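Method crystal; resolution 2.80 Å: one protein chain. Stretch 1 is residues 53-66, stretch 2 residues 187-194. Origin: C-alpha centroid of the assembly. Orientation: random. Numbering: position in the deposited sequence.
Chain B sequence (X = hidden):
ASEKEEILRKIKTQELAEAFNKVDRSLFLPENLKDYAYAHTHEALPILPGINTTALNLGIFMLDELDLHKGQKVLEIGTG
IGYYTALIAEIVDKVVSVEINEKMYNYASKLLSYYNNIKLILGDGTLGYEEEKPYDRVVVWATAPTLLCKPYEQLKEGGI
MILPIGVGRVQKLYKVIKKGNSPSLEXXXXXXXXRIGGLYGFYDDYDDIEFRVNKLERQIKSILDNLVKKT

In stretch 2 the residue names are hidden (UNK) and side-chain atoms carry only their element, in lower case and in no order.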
# COMPACT_ATOMS: atom_id res chain seq x y z
N THR B 53 28.52 -7.13 -0.50
CA THR B 53 29.19 -8.14 -1.31
C THR B 53 28.12 -9.16 -1.58
O THR B 53 27.48 -9.61 -0.64
CB THR B 53 30.28 -8.88 -0.52
OG1 THR B 53 30.96 -7.96 0.33
CG2 THR B 53 31.26 -9.51 -1.48
N THR B 54 27.92 -9.53 -2.83
CA THR B 54 26.92 -10.54 -3.15
C THR B 54 27.10 -11.77 -2.25
O THR B 54 28.22 -12.11 -1.82
CB THR B 54 27.02 -11.01 -4.59
OG1 THR B 54 26.79 -9.92 -5.49
CG2 THR B 54 26.01 -12.06 -4.86
N ALA B 55 25.98 -12.43 -1.96
CA ALA B 55 26.00 -13.63 -1.15
C ALA B 55 26.83 -14.68 -1.87
O ALA B 55 26.74 -14.83 -3.10
CB ALA B 55 24.60 -14.13 -0.96
N LEU B 56 27.63 -15.41 -1.10
CA LEU B 56 28.49 -16.43 -1.66
C LEU B 56 27.73 -17.44 -2.48
O LEU B 56 28.18 -17.84 -3.57
CB LEU B 56 29.25 -17.18 -0.56
CG LEU B 56 30.74 -17.50 -0.77
CD1 LEU B 56 31.11 -18.73 0.04
CD2 LEU B 56 31.05 -17.76 -2.22
N ASN B 57 26.59 -17.89 -1.96
CA ASN B 57 25.80 -18.87 -2.68
C ASN B 57 25.38 -18.28 -4.03
O ASN B 57 25.40 -18.96 -5.06
CB ASN B 57 24.59 -19.29 -1.86
CG ASN B 57 24.38 -20.82 -1.88
OD1 ASN B 57 24.16 -21.44 -2.94
ND2 ASN B 57 24.45 -21.44 -0.69
N LEU B 58 25.00 -17.01 -4.04
CA LEU B 58 24.59 -16.39 -5.28
C LEU B 58 25.78 -16.24 -6.23
O LEU B 58 25.70 -16.67 -7.39
CB LEU B 58 23.99 -15.02 -4.99
CG LEU B 58 22.66 -14.73 -5.66
CD1 LEU B 58 22.46 -13.27 -5.66
CD2 LEU B 58 22.64 -15.20 -7.09
N GLY B 59 26.86 -15.63 -5.72
CA GLY B 59 28.08 -15.42 -6.51
C GLY B 59 28.65 -16.66 -7.21
O GLY B 59 28.99 -16.64 -8.40
N ILE B 60 28.76 -17.75 -6.46
CA ILE B 60 29.30 -18.98 -7.03
C ILE B 60 28.36 -19.52 -8.11
O ILE B 60 28.81 -20.08 -9.13
CB ILE B 60 29.51 -20.04 -5.92
CG1 ILE B 60 30.44 -19.48 -4.85
CG2 ILE B 60 30.10 -21.31 -6.51
CD1 ILE B 60 31.73 -18.88 -5.45
N PHE B 61 27.06 -19.36 -7.87
CA PHE B 61 26.07 -19.80 -8.83
C PHE B 61 26.23 -19.00 -10.13
O PHE B 61 26.23 -19.55 -11.23
CB PHE B 61 24.64 -19.63 -8.27
CG PHE B 61 23.57 -19.92 -9.27
CD1 PHE B 61 23.43 -21.20 -9.82
CD2 PHE B 61 22.75 -18.90 -9.75
CE1 PHE B 61 22.51 -21.45 -10.85
CE2 PHE B 61 21.82 -19.14 -10.77
CZ PHE B 61 21.71 -20.41 -11.33
N MSE B 62 26.37 -17.68 -9.99
CA MSE B 62 26.54 -16.82 -11.15
C MSE B 62 27.80 -17.16 -11.95
O MSE B 62 27.75 -17.31 -13.18
CB MSE B 62 26.56 -15.38 -10.70
CG MSE B 62 25.27 -15.00 -10.00
SE MSE B 62 25.06 -13.10 -9.65
CE MSE B 62 25.22 -13.17 -7.74
N LEU B 63 28.93 -17.29 -11.25
CA LEU B 63 30.17 -17.64 -11.93
C LEU B 63 30.05 -19.01 -12.57
O LEU B 63 30.52 -19.22 -13.69
CB LEU B 63 31.35 -17.62 -10.97
CG LEU B 63 31.68 -16.27 -10.31
CD1 LEU B 63 33.01 -16.39 -9.58
CD2 LEU B 63 31.73 -15.15 -11.36
N ASP B 64 29.41 -19.95 -11.88
CA ASP B 64 29.25 -21.29 -12.43
C ASP B 64 28.44 -21.23 -13.72
O ASP B 64 28.72 -21.94 -14.69
CB ASP B 64 28.59 -22.21 -11.39
CG ASP B 64 28.81 -23.70 -11.69
OD1 ASP B 64 29.79 -24.05 -12.40
OD2 ASP B 64 28.02 -24.53 -11.18
N GLU B 65 27.45 -20.35 -13.75
CA GLU B 65 26.61 -20.19 -14.92
C GLU B 65 27.29 -19.41 -16.04
O GLU B 65 26.80 -19.42 -17.18
CB GLU B 65 25.32 -19.47 -14.53
CG GLU B 65 24.31 -20.33 -13.77
CD GLU B 65 23.63 -21.34 -14.67
OE1 GLU B 65 23.10 -20.94 -15.73
OE2 GLU B 65 23.60 -22.53 -14.33
N LEU B 66 28.40 -18.74 -15.72
CA LEU B 66 29.16 -17.92 -16.67
C LEU B 66 29.95 -18.75 -17.67
O LEU B 66 30.42 -18.23 -18.70
CB LEU B 66 30.12 -17.00 -15.92
CG LEU B 66 30.15 -15.48 -16.18
CD1 LEU B 66 31.46 -14.96 -15.64
CD2 LEU B 66 30.02 -15.12 -17.65
N UNK B 187 15.95 -16.13 -17.75
CA UNK B 187 15.73 -15.70 -16.39
C UNK B 187 16.22 -16.80 -15.47
O UNK B 187 15.73 -17.92 -15.53
c UNK B 187 13.96 -14.89 -14.79
o UNK B 187 14.68 -15.14 -13.82
n UNK B 187 12.90 -14.10 -14.70
c UNK B 187 14.24 -15.49 -16.14
N UNK B 188 17.19 -16.48 -14.64
CA UNK B 188 17.74 -17.47 -13.72
C UNK B 188 17.14 -17.31 -12.33
O UNK B 188 17.55 -17.99 -11.41
c UNK B 188 19.27 -17.33 -13.63
c UNK B 188 19.70 -18.85 -15.57
c UNK B 188 20.00 -17.48 -14.96
c UNK B 188 21.49 -17.28 -14.74
N UNK B 189 16.18 -16.41 -12.17
CA UNK B 189 15.58 -16.26 -10.87
C UNK B 189 15.50 -14.86 -10.30
O UNK B 189 16.00 -13.91 -10.89
N UNK B 190 14.87 -14.74 -9.15
CA UNK B 190 14.71 -13.46 -8.48
C UNK B 190 15.91 -13.22 -7.59
O UNK B 190 16.37 -14.13 -6.93
o UNK B 190 10.97 -12.61 -6.34
c UNK B 190 10.93 -13.26 -7.42
c UNK B 190 13.44 -13.46 -7.63
c UNK B 190 12.14 -13.22 -8.37
o UNK B 190 9.93 -13.95 -7.75
N UNK B 191 16.39 -11.98 -7.57
CA UNK B 191 17.54 -11.62 -6.77
C UNK B 191 17.36 -10.22 -6.22
O UNK B 191 16.44 -9.51 -6.61
c UNK B 191 19.14 -13.10 -8.03
c UNK B 191 18.83 -11.67 -7.62
c UNK B 191 18.66 -10.83 -8.87
N UNK B 192 18.22 -9.81 -5.30
CA UNK B 192 18.14 -8.47 -4.74
C UNK B 192 19.49 -7.78 -4.68
O UNK B 192 20.19 -7.88 -3.68
c UNK B 192 17.56 -8.50 -3.34
c UNK B 192 16.27 -7.17 -0.81
se UNK B 192 15.44 -8.82 -1.51
c UNK B 192 16.10 -8.76 -3.33
N UNK B 193 19.84 -7.07 -5.74
CA UNK B 193 21.11 -6.37 -5.79
C UNK B 193 20.90 -4.88 -5.61
O UNK B 193 19.79 -4.40 -5.77
c UNK B 193 23.55 -10.48 -7.62
c UNK B 193 22.41 -7.94 -7.29
c UNK B 193 21.81 -6.59 -7.13
c UNK B 193 23.79 -8.11 -7.24
c UNK B 193 24.37 -9.39 -7.41
c UNK B 193 22.17 -10.32 -7.67
c UNK B 193 21.61 -9.05 -7.50
N UNK B 194 21.98 -4.18 -5.27
CA UNK B 194 21.95 -2.74 -5.11
C UNK B 194 21.99 -2.18 -6.52
O UNK B 194 22.34 -2.89 -7.47

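Position 187 carries four side-chain atoms: two carbons, the second bearing one oxygen and one nitrogen. They do not reach stretch 1. That is a carboxamide one carbon from CA, so the residue is N187. Its OD1 accepts a hydrogen bond from the backbone N of position 189, at 2.6 Å.

Position 188 has four carbons, forked at the second. CA-to-CB points toward the helix, and CB lies 4.2 Å from F61 CE2, at the edge of that ring. A fork at the second carbon gives leucine, L188. Its CD2 is 4.0 Å from E65 OE1, a packing contact without a hydrogen bond.

Position 189 has no side-chain atoms and is G189. Its phi/psi of 129/176 would jam a CB against the carbonyl O of L188. The backbone alone therefore calls for glycine; no atom of stretch 1 is close enough to demand it.

Position 190 has three carbons, the third carrying two oxygens. The side chain is exposed and does not reach stretch 1. This is a carboxylate on a two-carbon stem, E190.

Position 191 has three carbons, with two attached to the first. CA-to-CB points toward the helix, and the atoms lie against L58. Branching at CB with no further atoms gives valine, V191. Its CG1 meets L58 CD1 at 4.1 Å.

Position 192 has an unbranched chain of two carbons, selenium and a final carbon. The end of the side chain leads away from stretch 1 and is exposed. It is selenomethionine, M192.

Position 193 has one carbon followed by a ring of six carbons, without a hydroxyl oxygen. The CA-to-CB bond points sideways, but the ring comes nearer to stretch 1 and lies near T54, L58 and M62. It is phenylalanine, F193. CZ is 3.2 Å from M62 CE, which lies at the ring edge, and 3.6 Å from L58 CD1. CE2 is 3.1 Å from T54 OG1, a close contact that is not a hydrogen bond.

Position 194 has no side-chain atoms and is G194. There is room for a CB here.

The contact is made by side chains, with no hydrogen bonds across it. The helix of stretch 1 and the strand of stretch 2 run nearly antiparallel, at 163°, with their axes 11.5 Å apart at closest approach. L188 meets F61 and E65, while V191 packs on L58. Beyond the strand, F193 reaches T54, L58 and M62. The M62 SE atom sits 4.9 Å from the centroid of the F193 ring, in an oblique sulfur-aromatic type of contact.

Stretch 2 (187-194) NLGEVMFG
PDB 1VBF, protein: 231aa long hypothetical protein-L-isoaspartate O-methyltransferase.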